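Local coordinates for protein putative oxidoreductase molybdopterin-binding subunit (Sulfolobus tokodaii, PDB 4ZOH) that probably serves as the molybdopterin-binding subunit of an oxidoreductase of the xanthine dehydrogenase and aldehyde oxidase family, holding a pterin cytosine dinucleotide cofactor, at residues D106-P111 with H322-P327; R168-Y173 with L239-T244; L179-S184 with A227-A232; G307-I312 with E360-N365; A366-P371 with N384-L389. All coordinates share one frame; numbering follows the deposited sequence.

How the interactions relate
Interaction 1 closes the first and longest loop: the chain leaves 106-111 and returns at 322-327, after strand 313-321. Interaction 2 is nested inside that loop and pairs strands 170-174 and 239-241. Interaction 3 is nested inside interaction 2 and lays helix 223-235 on the same sheet. The two touch, because strands 170-174 and 179-183 are neighbours there. Interaction 4 opens at 307-312, before interaction 1 has closed, so these two cross. Interaction 5 follows in series and closes a short loop between the end of helix 358-365 and helix 385-401. It touches interaction 4. Interactions 2 and 3 lie across the chain's centre from interactions 4 and 5.

Interaction 1 (D106-P111 with H322-P327); sequences DYVLDP and HTNITP
An inverse gamma turn centred on Asn324 holds the backbone of Val108. The turn follows strand 313-321, an inner strand of a five-strand mixed sheet. Val108 lies in the loop between strand 100-104 and helix 111-114, so the contact ties that loop to the end of the sheet. Asn324 takes Val108 by both of its backbone polar atoms. Asn324 N donates to Val108 O over 2.8 Å, and the bond is almost straight, 174° at the hydrogen. In return, Val108 N donates to Asn324 OD1, also at 2.8 Å, in the carbonyl plane and on a lone pair. The first torsion of Asn324 makes this possible: CG sits anti to the carbonyl carbon and beside the backbone N (chi1 -68°), which brings the amide round to Val108. The other end of the amide, ND2, is held by Val121 O and Thr74 O. With both ends engaged, the amide is fixed against flipping. Tyr107 CB lies next to Asn324 OD1, while its ring leads away and its hydroxyl bonds to Glu627 O. Thr323 covers the next part of the loop. Its methyl CG2 rests 3.4 Å from Leu109 O and 3.6 Å from Pro111 CA. Its hydroxyl turns elsewhere, to Asn282 in strand 272-282. Asp110 caps helix 111-114 through Glu112 N. Leu109 starts out pointing away from the turn, yet the tip of its side chain reaches it, and CD2 meets Ile325 CG2 at 3.9 Å.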
# COMPACT_ATOMS: atom_id res chain seq x y z
N ASP A 106 -15.28 23.23 37.78
CA ASP A 106 -14.29 23.00 38.80
C ASP A 106 -13.68 21.60 38.55
O ASP A 106 -14.37 20.64 38.13
CB ASP A 106 -14.92 23.14 40.23
CG ASP A 106 -13.84 23.26 41.36
OD1 ASP A 106 -12.68 23.69 41.10
OD2 ASP A 106 -14.16 22.92 42.52
N TYR A 107 -12.39 21.50 38.89
CA TYR A 107 -11.59 20.31 38.63
C TYR A 107 -10.67 19.94 39.78
O TYR A 107 -10.34 20.79 40.62
CB TYR A 107 -10.76 20.58 37.40
CG TYR A 107 -9.89 21.78 37.49
CD1 TYR A 107 -8.56 21.63 37.90
CD2 TYR A 107 -10.34 23.04 37.11
CE1 TYR A 107 -7.70 22.70 37.97
CE2 TYR A 107 -9.49 24.12 37.20
CZ TYR A 107 -8.16 23.92 37.64
OH TYR A 107 -7.26 24.94 37.71
N VAL A 108 -10.30 18.67 39.83
CA VAL A 108 -9.38 18.20 40.85
C VAL A 108 -8.16 17.44 40.23
O VAL A 108 -8.36 16.56 39.40
CB VAL A 108 -10.17 17.40 41.92
CG1 VAL A 108 -10.75 16.13 41.39
CG2 VAL A 108 -9.32 17.18 43.17
N LEU A 109 -6.94 17.83 40.64
CA LEU A 109 -5.62 17.31 40.20
C LEU A 109 -4.98 16.30 41.17
O LEU A 109 -4.32 15.30 40.77
CB LEU A 109 -4.66 18.50 39.95
CG LEU A 109 -5.18 19.49 38.90
CD1 LEU A 109 -4.17 20.60 38.65
CD2 LEU A 109 -5.55 18.80 37.58
N ASP A 110 -5.19 16.53 42.45
CA ASP A 110 -4.57 15.70 43.47
C ASP A 110 -5.50 14.58 43.88
O ASP A 110 -6.60 14.87 44.33
CB ASP A 110 -4.21 16.67 44.59
CG ASP A 110 -3.70 15.96 45.86
OD1 ASP A 110 -3.76 14.71 46.03
OD2 ASP A 110 -3.27 16.71 46.74
N PRO A 111 -5.08 13.28 43.73
CA PRO A 111 -5.99 12.17 43.99
C PRO A 111 -6.45 12.02 45.45
O PRO A 111 -7.50 11.37 45.74
CB PRO A 111 -5.18 10.92 43.56
CG PRO A 111 -3.75 11.33 43.67
CD PRO A 111 -3.75 12.77 43.24
N HIS A 322 -9.84 8.82 40.25
CA HIS A 322 -9.79 9.76 39.09
C HIS A 322 -9.33 11.14 39.45
O HIS A 322 -9.56 11.58 40.58
CB HIS A 322 -11.20 9.91 38.47
CG HIS A 322 -11.74 8.63 37.95
ND1 HIS A 322 -11.15 7.97 36.88
CD2 HIS A 322 -12.74 7.84 38.37
CE1 HIS A 322 -11.82 6.85 36.64
NE2 HIS A 322 -12.80 6.75 37.52
N THR A 323 -8.70 11.83 38.51
CA THR A 323 -8.44 13.24 38.65
C THR A 323 -8.62 13.80 37.22
O THR A 323 -8.63 13.03 36.27
CB THR A 323 -6.98 13.57 39.22
OG1 THR A 323 -5.96 13.06 38.33
CG2 THR A 323 -6.75 12.96 40.61
N ASN A 324 -8.66 15.12 37.07
CA ASN A 324 -8.83 15.78 35.77
C ASN A 324 -7.57 15.85 34.93
O ASN A 324 -7.18 16.96 34.52
CB ASN A 324 -9.47 17.17 35.92
CG ASN A 324 -10.91 17.08 36.38
OD1 ASN A 324 -11.20 17.30 37.55
ND2 ASN A 324 -11.82 16.68 35.45
N ILE A 325 -6.94 14.68 34.67
CA ILE A 325 -5.77 14.60 33.79
C ILE A 325 -5.88 13.41 32.90
O ILE A 325 -6.74 12.45 33.09
CB ILE A 325 -4.41 14.57 34.58
CG1 ILE A 325 -4.31 13.27 35.40
CG2 ILE A 325 -4.23 15.82 35.43
CD1 ILE A 325 -3.01 13.16 36.18
N THR A 326 -5.01 13.46 31.90
CA THR A 326 -4.87 12.36 30.95
C THR A 326 -5.08 11.00 31.64
O THR A 326 -4.38 10.68 32.62
CB THR A 326 -3.42 12.39 30.36
OG1 THR A 326 -3.12 13.71 29.94
CG2 THR A 326 -3.37 11.49 29.20
N PRO A 327 -5.99 10.15 31.14
CA PRO A 327 -6.05 8.88 31.84
C PRO A 327 -4.70 8.08 31.90
O PRO A 327 -4.00 7.98 30.89
CB PRO A 327 -7.07 8.09 31.00
CG PRO A 327 -7.89 9.14 30.32
CD PRO A 327 -6.83 10.13 29.94

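Interaction 2 (R168-Y173 with L239-T244); sequences RGALAY and LKWVPT
Ala170 and Trp241 form a hydrogen-bonded antiparallel pair, and so do Ala172 and Leu239. Four backbone bonds join the strands. In the shortest, Trp241 N reaches Ala170 O at 2.7 Å. Leu171 and Lys240, between them, are a non-hydrogen-bonded pair. The tight part is at Trp241. Its CG is anti to the backbone N (chi1 165°), which brings the six-membered end of the indole up against Arg168 and Gly169. Trp241 CH2 stands over the centre of the Arg168 guanidinium, 3.7 Å from Arg168 CZ, with the planes 82° apart. An indole edge thus meets a guanidinium face. Pro243 CD covers a face of the indole near its rim. Glu248 and Glu224 pair with the arginine. Replacing Trp241 by an alanine would probably uncover that face of the guanidinium and leave Arg168 freer to shift from its two glutamates. The looser side is at the ends. Val242 is partly exposed and comes no nearer than 4.4 Å, from CG1 to Arg168 O. Tyr173, also partly exposed, packs on Lys19 of the second subunit. The pair lies inside a mixed sheet, with 32-38 beside 239-241 and 179-183 beside 170-174, and helix 223-235 covers the face with Ala170, Ala172, Leu239 and Trp241.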
# COMPACT_ATOMS: atom_id res chain seq x y z
N ARG A 168 1.79 6.99 18.64
CA ARG A 168 0.62 6.29 18.10
C ARG A 168 0.45 6.72 16.67
O ARG A 168 1.03 7.73 16.23
CB ARG A 168 -0.66 6.71 18.92
CG ARG A 168 -0.58 6.22 20.38
CD ARG A 168 -1.58 6.98 21.28
NE ARG A 168 -1.40 8.41 21.14
CZ ARG A 168 -2.31 9.34 21.43
NH1 ARG A 168 -2.00 10.61 21.20
NH2 ARG A 168 -3.50 8.99 21.98
N GLY A 169 -0.41 6.01 15.95
CA GLY A 169 -0.75 6.46 14.57
C GLY A 169 -1.56 5.35 13.97
O GLY A 169 -1.45 4.16 14.40
N ALA A 170 -2.34 5.70 12.96
CA ALA A 170 -3.26 4.70 12.42
C ALA A 170 -3.75 5.13 11.05
O ALA A 170 -3.66 6.33 10.68
CB ALA A 170 -4.44 4.47 13.35
N LEU A 171 -4.18 4.10 10.31
CA LEU A 171 -4.64 4.26 8.95
C LEU A 171 -5.84 3.35 8.76
O LEU A 171 -5.71 2.14 8.93
CB LEU A 171 -3.54 3.90 7.92
CG LEU A 171 -3.93 3.92 6.44
CD1 LEU A 171 -4.41 5.31 5.93
CD2 LEU A 171 -2.75 3.38 5.57
N ALA A 172 -6.99 3.93 8.40
CA ALA A 172 -8.27 3.18 8.40
C ALA A 172 -8.98 3.30 7.04
O ALA A 172 -9.03 4.36 6.46
CB ALA A 172 -9.17 3.70 9.50
N TYR A 173 -9.48 2.17 6.55
CA TYR A 173 -10.06 2.12 5.24
C TYR A 173 -11.20 1.13 5.22
O TYR A 173 -11.00 -0.05 5.50
CB TYR A 173 -9.03 1.70 4.17
CG TYR A 173 -9.68 1.64 2.84
CD1 TYR A 173 -10.36 2.76 2.35
CD2 TYR A 173 -9.67 0.46 2.09
CE1 TYR A 173 -11.01 2.75 1.13
CE2 TYR A 173 -10.30 0.41 0.85
CZ TYR A 173 -10.97 1.56 0.37
OH TYR A 173 -11.60 1.54 -0.84
N LEU A 239 -8.03 7.07 5.80
CA LEU A 239 -7.90 8.17 6.73
C LEU A 239 -6.66 7.82 7.57
O LEU A 239 -6.64 6.75 8.23
CB LEU A 239 -9.13 8.17 7.67
CG LEU A 239 -10.57 8.35 7.08
CD1 LEU A 239 -11.53 8.56 8.28
CD2 LEU A 239 -10.72 9.51 6.08
N LYS A 240 -5.67 8.71 7.50
CA LYS A 240 -4.41 8.60 8.23
C LYS A 240 -4.45 9.54 9.43
O LYS A 240 -4.72 10.75 9.28
CB LYS A 240 -3.23 9.03 7.31
CG LYS A 240 -1.85 9.14 7.98
CD LYS A 240 -1.25 7.72 8.23
CE LYS A 240 -0.78 6.98 6.96
NZ LYS A 240 0.37 7.77 6.36
N TRP A 241 -4.17 9.00 10.60
CA TRP A 241 -4.05 9.84 11.75
C TRP A 241 -2.61 9.71 12.33
O TRP A 241 -2.18 8.57 12.67
CB TRP A 241 -5.04 9.35 12.81
CG TRP A 241 -4.70 9.97 14.18
CD1 TRP A 241 -4.68 11.29 14.50
CD2 TRP A 241 -4.28 9.28 15.38
NE1 TRP A 241 -4.33 11.46 15.85
CE2 TRP A 241 -4.10 10.24 16.39
CE3 TRP A 241 -4.09 7.93 15.70
CZ2 TRP A 241 -3.69 9.90 17.73
CZ3 TRP A 241 -3.74 7.58 17.04
CH2 TRP A 241 -3.52 8.58 18.02
N VAL A 242 -1.90 10.84 12.47
CA VAL A 242 -0.62 10.82 13.20
C VAL A 242 -0.55 12.06 14.10
O VAL A 242 -0.49 13.15 13.61
CB VAL A 242 0.62 10.77 12.29
CG1 VAL A 242 1.92 10.71 13.13
CG2 VAL A 242 0.54 9.59 11.33
N PRO A 243 -0.57 11.89 15.42
CA PRO A 243 -0.45 13.03 16.35
C PRO A 243 0.92 13.69 16.28
O PRO A 243 1.94 13.02 15.93
CB PRO A 243 -0.68 12.38 17.73
CG PRO A 243 -0.15 10.99 17.51
CD PRO A 243 -0.54 10.60 16.13
N THR A 244 0.98 14.98 16.58
CA THR A 244 2.29 15.58 16.85
C THR A 244 2.84 15.05 18.18
O THR A 244 2.11 14.42 19.01
CB THR A 244 2.19 17.10 16.95
OG1 THR A 244 1.51 17.40 18.16
CG2 THR A 244 1.43 17.71 15.70

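Interaction 3 (L179-S184 with A227-A232); sequences LTFYSS and ALAKLA
Phe181 and Leu179 meet Ala229 where helix 223-235 packs against strand 179-183. This is helix-on-sheet packing, with apolar side chains alone in the interface. The short axes come within 9.6 Å of each other, and their directions are 149° apart. Phe181 shows how the gap is filled. Its CB is still 5.9 Å from Ala229 CB, too far to touch. CG is anti to the backbone N (chi1 -158°), which carries the ring from the strand toward the helix, and CG has closed to 5.0 Å from Ala229 CB. CD1 makes the first contact, at 3.9 Å from the same methyl. CE1 goes deepest: it lies 3.6 Å from Ala229 CB and 4.1 Å from Leu228 CD2. At the tip, CZ has begun to leave the alanine. Both groups approach the ring obliquely. The small alanine lets the ring come close to the helix backbone, and CE1 also nears Ala229 N. Leu179, two residues earlier on the same side of the strand, uses its two branches separately. CD1 touches Ala232 CB at 3.9 Å, and CD2 touches Ala229 CB at 4.0 Å. The Ala229 methyl therefore meets both strand side chains, and Ala232, one turn along, takes CD1. Leu191 and Leu195 of helix 188-199 also pack on Phe181, and Leu199 packs on Leu179. That helix links the parallel neighbours 179-183 and 204-207 as a beta-alpha-beta crossover. Helix 223-235 packs on the same side chains and reaches on over Ala170 and Ala172 of strand 170-174.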
# COMPACT_ATOMS: atom_id res chain seq x y z
N LEU A 179 -13.63 -3.25 7.11
CA LEU A 179 -12.68 -2.26 7.61
C LEU A 179 -11.29 -2.86 7.67
O LEU A 179 -11.08 -3.86 8.34
CB LEU A 179 -13.02 -1.80 9.02
CG LEU A 179 -12.17 -0.69 9.68
CD1 LEU A 179 -12.02 0.54 8.84
CD2 LEU A 179 -12.72 -0.38 11.07
N THR A 180 -10.33 -2.25 6.97
CA THR A 180 -8.89 -2.61 7.25
C THR A 180 -8.29 -1.47 8.06
O THR A 180 -8.48 -0.32 7.68
CB THR A 180 -8.12 -2.87 5.95
OG1 THR A 180 -8.76 -3.96 5.27
CG2 THR A 180 -6.70 -3.24 6.23
N PHE A 181 -7.65 -1.79 9.19
CA PHE A 181 -7.13 -0.79 10.17
C PHE A 181 -5.66 -1.07 10.50
O PHE A 181 -5.37 -2.15 11.07
CB PHE A 181 -7.91 -0.91 11.52
CG PHE A 181 -7.87 0.36 12.37
CD1 PHE A 181 -8.71 1.42 12.12
CD2 PHE A 181 -6.98 0.48 13.44
CE1 PHE A 181 -8.66 2.60 12.89
CE2 PHE A 181 -6.95 1.63 14.23
CZ PHE A 181 -7.79 2.69 13.96
N TYR A 182 -4.74 -0.15 10.13
CA TYR A 182 -3.31 -0.31 10.48
C TYR A 182 -3.08 0.57 11.69
O TYR A 182 -3.57 1.68 11.72
CB TYR A 182 -2.38 0.17 9.39
CG TYR A 182 -2.53 -0.47 8.03
CD1 TYR A 182 -1.59 -1.42 7.57
CD2 TYR A 182 -3.57 -0.08 7.17
CE1 TYR A 182 -1.67 -1.94 6.29
CE2 TYR A 182 -3.66 -0.62 5.90
CZ TYR A 182 -2.72 -1.54 5.49
OH TYR A 182 -2.86 -2.07 4.27
N SER A 183 -2.30 0.11 12.65
CA SER A 183 -2.12 0.93 13.81
C SER A 183 -0.80 0.62 14.47
O SER A 183 -0.36 -0.58 14.52
CB SER A 183 -3.27 0.70 14.84
OG SER A 183 -3.15 1.59 15.97
N SER A 184 -0.23 1.66 15.05
CA SER A 184 0.96 1.51 15.86
C SER A 184 0.44 1.00 17.19
O SER A 184 0.11 1.76 18.09
CB SER A 184 1.75 2.83 15.98
OG SER A 184 2.95 2.62 16.74
N ALA A 227 -12.30 6.54 17.11
CA ALA A 227 -12.88 7.59 16.27
C ALA A 227 -12.48 7.46 14.81
O ALA A 227 -13.33 7.60 13.90
CB ALA A 227 -12.53 8.98 16.80
N LEU A 228 -11.21 7.14 14.56
CA LEU A 228 -10.73 7.04 13.18
C LEU A 228 -11.48 5.91 12.48
O LEU A 228 -11.90 6.01 11.33
CB LEU A 228 -9.20 6.74 13.16
CG LEU A 228 -8.61 6.88 11.76
CD1 LEU A 228 -8.60 8.36 11.33
CD2 LEU A 228 -7.18 6.27 11.76
N ALA A 229 -11.66 4.84 13.23
CA ALA A 229 -12.27 3.68 12.70
C ALA A 229 -13.77 3.93 12.33
O ALA A 229 -14.25 3.52 11.26
CB ALA A 229 -12.13 2.59 13.67
N LYS A 230 -14.46 4.62 13.21
CA LYS A 230 -15.84 4.96 13.05
C LYS A 230 -15.98 5.97 11.88
O LYS A 230 -16.81 5.82 11.05
CB LYS A 230 -16.33 5.59 14.36
CG LYS A 230 -17.69 6.28 14.21
CD LYS A 230 -18.74 5.16 14.20
CE LYS A 230 -19.99 5.56 15.00
NZ LYS A 230 -21.08 5.13 14.12
N LEU A 231 -15.17 7.02 11.86
CA LEU A 231 -15.09 7.85 10.69
C LEU A 231 -14.84 7.16 9.34
O LEU A 231 -15.43 7.58 8.31
CB LEU A 231 -14.10 8.98 10.88
CG LEU A 231 -14.48 10.01 11.94
CD1 LEU A 231 -13.29 10.89 12.20
CD2 LEU A 231 -15.69 10.84 11.50
N ALA A 232 -14.01 6.09 9.34
CA ALA A 232 -13.70 5.42 8.10
C ALA A 232 -14.96 4.77 7.54
O ALA A 232 -15.11 4.79 6.33
CB ALA A 232 -12.57 4.38 8.24

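Interaction 4 (G307-I312 with E360-N365); sequences GIYKII and EIRLKN
The Tyr309 ring meets helix 358-365 with its edge. Asn365 C lies at that edge, in the ring plane, and Arg362 CA is near the same plane. One face of the ring is covered from its own segment by Ile308 CG1. Tyr309 CD1 comes within 3.5 Å of Asn365 CB, and the Asn365 amide stands nearly perpendicular to the ring, 87° between planes. At the far end, Tyr309 OH lies 3.4 Å from Arg362 CG. The Arg362 chain runs extended from CG to NE past the hydroxyl, and its guanidinium is turned 66° from the ring. Glu344 of helix 336-353 joins the two: OE2 bonds to the tyrosine hydroxyl and OE1 makes a salt bridge with Arg362 NE. The contact is the docking of an inverse gamma turn, centred on Lys310, on the last residue of a helix. Lys310 N donates to Asn365 O at 2.8 Å, coming nearly along the C=O axis. Tyr309 CA adds a CA-H...O contact to the same oxygen. Asn365 also folds back on its own helix. Its ND2 bonds to Ile361 O at 2.8 Å, and its backbone N reaches that oxygen from the opposite face of the carbonyl. Gly270 O also takes ND2, and Ile272 N donates to OD1. Lys310 bends at chi3 (-46°); its NZ is a long 3.7 Å from Lys364 O and has a long, weak ion pair with Asp368.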
# COMPACT_ATOMS: atom_id res chain seq x y z
N GLY A 307 7.67 -8.02 48.50
CA GLY A 307 8.95 -8.25 47.87
C GLY A 307 9.46 -9.66 48.11
O GLY A 307 8.71 -10.64 48.10
N ILE A 308 10.77 -9.77 48.34
CA ILE A 308 11.44 -11.06 48.52
C ILE A 308 11.58 -11.42 50.02
O ILE A 308 12.30 -12.35 50.33
CB ILE A 308 12.88 -11.04 47.87
CG1 ILE A 308 13.74 -9.89 48.45
CG2 ILE A 308 12.77 -10.95 46.35
CD1 ILE A 308 15.17 -10.30 48.74
N TYR A 309 10.90 -10.66 50.89
CA TYR A 309 11.04 -10.75 52.35
C TYR A 309 10.08 -11.69 53.13
O TYR A 309 8.93 -11.99 52.72
CB TYR A 309 11.04 -9.36 52.92
CG TYR A 309 12.05 -8.53 52.20
CD1 TYR A 309 13.41 -8.87 52.21
CD2 TYR A 309 11.66 -7.45 51.41
CE1 TYR A 309 14.33 -8.12 51.53
CE2 TYR A 309 12.58 -6.69 50.72
CZ TYR A 309 13.92 -7.06 50.75
OH TYR A 309 14.88 -6.30 50.10
N LYS A 310 10.54 -12.15 54.29
CA LYS A 310 9.74 -13.09 55.08
C LYS A 310 8.80 -12.27 56.01
O LYS A 310 8.80 -12.46 57.21
CB LYS A 310 10.69 -14.05 55.82
CG LYS A 310 11.43 -15.08 54.95
CD LYS A 310 12.46 -15.96 55.72
CE LYS A 310 13.37 -15.16 56.67
NZ LYS A 310 14.69 -15.84 56.90
N ILE A 311 8.01 -11.36 55.43
CA ILE A 311 7.10 -10.43 56.14
C ILE A 311 6.05 -11.25 56.94
O ILE A 311 5.53 -12.28 56.46
CB ILE A 311 6.33 -9.48 55.13
CG1 ILE A 311 7.28 -8.54 54.39
CG2 ILE A 311 5.22 -8.63 55.74
CD1 ILE A 311 8.07 -7.57 55.24
N ILE A 312 5.70 -10.81 58.14
CA ILE A 312 4.76 -11.70 58.88
C ILE A 312 3.31 -11.24 58.74
O ILE A 312 2.45 -12.07 58.65
CB ILE A 312 5.23 -12.11 60.32
CG1 ILE A 312 5.23 -10.93 61.29
CG2 ILE A 312 6.61 -12.78 60.29
CD1 ILE A 312 4.01 -10.95 62.18
N GLU A 360 23.27 -6.60 54.07
CA GLU A 360 23.05 -7.57 55.19
C GLU A 360 21.54 -7.67 55.53
O GLU A 360 20.97 -8.76 55.67
CB GLU A 360 23.93 -7.21 56.46
CG GLU A 360 25.43 -7.55 56.33
CD GLU A 360 25.72 -9.05 56.15
OE1 GLU A 360 25.06 -9.89 56.81
OE2 GLU A 360 26.59 -9.40 55.33
N ILE A 361 20.89 -6.51 55.59
CA ILE A 361 19.43 -6.50 55.90
C ILE A 361 18.63 -7.38 54.92
O ILE A 361 17.72 -8.14 55.35
CB ILE A 361 18.91 -5.07 56.01
CG1 ILE A 361 17.70 -5.06 56.94
CG2 ILE A 361 18.66 -4.51 54.62
CD1 ILE A 361 17.33 -3.66 57.41
N ARG A 362 19.05 -7.38 53.64
CA ARG A 362 18.37 -8.19 52.65
C ARG A 362 18.67 -9.68 52.82
O ARG A 362 17.77 -10.54 52.65
CB ARG A 362 18.68 -7.63 51.18
CG ARG A 362 18.19 -6.20 50.94
CD ARG A 362 18.56 -5.64 49.53
NE ARG A 362 17.68 -4.53 49.21
CZ ARG A 362 17.80 -3.29 49.69
NH1 ARG A 362 18.82 -2.94 50.49
NH2 ARG A 362 16.90 -2.37 49.36
N LEU A 363 19.93 -10.02 53.11
CA LEU A 363 20.29 -11.42 53.40
C LEU A 363 19.56 -11.88 54.67
O LEU A 363 19.19 -13.05 54.73
CB LEU A 363 21.81 -11.65 53.55
CG LEU A 363 22.64 -11.52 52.27
CD1 LEU A 363 24.08 -11.36 52.69
CD2 LEU A 363 22.42 -12.71 51.36
N LYS A 364 19.34 -10.95 55.62
CA LYS A 364 18.63 -11.26 56.87
C LYS A 364 17.15 -11.65 56.60
O LYS A 364 16.67 -12.73 57.08
CB LYS A 364 18.77 -10.13 57.90
CG LYS A 364 18.04 -10.47 59.22
CD LYS A 364 18.43 -9.65 60.42
CE LYS A 364 19.63 -10.31 61.12
NZ LYS A 364 20.33 -9.44 62.12
N ASN A 365 16.46 -10.84 55.77
CA ASN A 365 15.01 -10.95 55.55
C ASN A 365 14.55 -11.78 54.41
O ASN A 365 13.37 -12.09 54.32
CB ASN A 365 14.42 -9.58 55.48
CG ASN A 365 14.51 -8.85 56.81
OD1 ASN A 365 13.77 -9.17 57.74
ND2 ASN A 365 15.36 -7.86 56.90

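Interaction 5 (A366-P371 with N384-L389); sequences AIDTLP and NVKKLL
Asp368 and Lys386 lie side by side and point the same way. The aspartate flanks the lysine chain instead of meeting its end: Asp368 OD2 is 3.7 Å from Lys386 CE but 4.7 Å from NZ. The CG of Lys386 is anti to the carbonyl carbon (chi1 -89°), and it rests 3.3 Å from Ile367 O. Bends at the second and third torsions then take the chain past Asp368, and the ammonium goes on to Leu363 O of helix 358-365. Two apolar pairs face each other on the inner side. Ala366 CB points at the helix and meets Leu389 CD1 at 3.7 Å. Leu370 CD1 turns to Val385 CG2 at 4.2 Å. Asn384 sits before helix 385-401 as its N-cap. Its CG is anti to the backbone N (chi1 -175°), and OD1 accepts from Lys387 N at 2.9 Å. The donor stands 46° above the carbonyl plane, not on a lone pair. A leucine in place of Asn384 would probably leave Lys387 N without its cap and fray the first turn of the helix. The loop after helix 358-365 is thus laid against the start of the next helix, with Ile308 packed beside it. Contact between the segments rests on apolar packing and on carbons set against backbone oxygens. Asp368 also reaches weakly to Lys310, so its charge is probably shared loosely between the two lysines, with neither in close contact.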
# COMPACT_ATOMS: atom_id res chain seq x y z
N ALA A 366 15.47 -12.16 53.54
CA ALA A 366 15.19 -12.92 52.33
C ALA A 366 14.51 -14.27 52.57
O ALA A 366 14.97 -15.07 53.40
CB ALA A 366 16.52 -13.16 51.58
N ILE A 367 13.42 -14.53 51.84
CA ILE A 367 12.92 -15.88 51.65
C ILE A 367 14.09 -16.89 51.44
O ILE A 367 15.09 -16.56 50.78
CB ILE A 367 11.93 -15.90 50.46
CG1 ILE A 367 10.65 -15.20 50.87
CG2 ILE A 367 11.55 -17.32 50.03
CD1 ILE A 367 9.97 -14.54 49.68
N ASP A 368 13.95 -18.10 51.97
CA ASP A 368 15.00 -19.13 51.83
C ASP A 368 14.80 -19.86 50.51
O ASP A 368 15.48 -19.54 49.52
CB ASP A 368 15.00 -20.05 53.05
CG ASP A 368 14.83 -19.27 54.36
OD1 ASP A 368 13.85 -19.54 55.09
OD2 ASP A 368 15.62 -18.35 54.64
N THR A 369 13.84 -20.77 50.47
CA THR A 369 13.56 -21.48 49.22
C THR A 369 12.18 -21.20 48.57
O THR A 369 11.21 -20.73 49.21
CB THR A 369 13.77 -23.01 49.34
OG1 THR A 369 12.86 -23.55 50.31
CG2 THR A 369 15.25 -23.35 49.69
N LEU A 370 12.16 -21.46 47.27
CA LEU A 370 11.00 -21.30 46.43
C LEU A 370 10.55 -22.72 46.11
O LEU A 370 11.41 -23.58 46.02
CB LEU A 370 11.37 -20.45 45.19
CG LEU A 370 11.79 -19.01 45.50
CD1 LEU A 370 11.71 -18.21 44.22
CD2 LEU A 370 10.88 -18.31 46.50
N PRO A 371 9.25 -23.01 45.97
CA PRO A 371 8.12 -22.05 45.94
C PRO A 371 7.84 -21.41 47.27
O PRO A 371 8.09 -22.02 48.29
CB PRO A 371 6.91 -22.94 45.62
CG PRO A 371 7.45 -24.23 45.15
CD PRO A 371 8.84 -24.38 45.69
N ASN A 384 15.87 -19.44 43.87
CA ASN A 384 16.49 -19.43 45.16
C ASN A 384 17.03 -18.09 45.39
O ASN A 384 18.15 -17.80 44.93
CB ASN A 384 17.66 -20.45 45.22
CG ASN A 384 18.29 -20.57 46.63
OD1 ASN A 384 18.45 -19.59 47.41
ND2 ASN A 384 18.68 -21.78 46.94
N VAL A 385 16.27 -17.28 46.14
CA VAL A 385 16.57 -15.88 46.31
C VAL A 385 17.88 -15.68 47.06
O VAL A 385 18.74 -14.93 46.61
CB VAL A 385 15.40 -15.14 47.00
CG1 VAL A 385 15.69 -13.64 47.12
CG2 VAL A 385 14.10 -15.34 46.24
N LYS A 386 18.03 -16.37 48.22
CA LYS A 386 19.18 -16.22 49.12
C LYS A 386 20.46 -16.46 48.36
O LYS A 386 21.39 -15.65 48.42
CB LYS A 386 19.11 -17.23 50.26
CG LYS A 386 18.36 -16.75 51.47
CD LYS A 386 19.30 -16.19 52.50
CE LYS A 386 18.74 -16.58 53.85
NZ LYS A 386 19.79 -16.22 54.84
N LYS A 387 20.46 -17.55 47.61
CA LYS A 387 21.62 -18.00 46.84
C LYS A 387 22.01 -17.02 45.77
O LYS A 387 23.20 -16.79 45.53
CB LYS A 387 21.29 -19.34 46.23
CG LYS A 387 22.31 -19.97 45.30
CD LYS A 387 21.95 -21.45 45.21
CE LYS A 387 23.11 -22.26 44.66
NZ LYS A 387 22.88 -22.70 43.25
N LEU A 388 21.01 -16.43 45.11
CA LEU A 388 21.25 -15.37 44.13
C LEU A 388 21.82 -14.16 44.82
O LEU A 388 22.71 -13.54 44.29
CB LEU A 388 19.99 -15.01 43.32
CG LEU A 388 20.35 -14.24 42.07
CD1 LEU A 388 19.58 -14.70 40.86
CD2 LEU A 388 20.05 -12.79 42.34
N LEU A 389 21.30 -13.81 46.00
CA LEU A 389 21.89 -12.72 46.76
C LEU A 389 23.36 -12.99 47.20
O LEU A 389 24.18 -12.04 47.24
CB LEU A 389 21.03 -12.42 47.99
CG LEU A 389 19.72 -11.68 47.84
CD1 LEU A 389 18.94 -11.80 49.17
CD2 LEU A 389 19.99 -10.22 47.56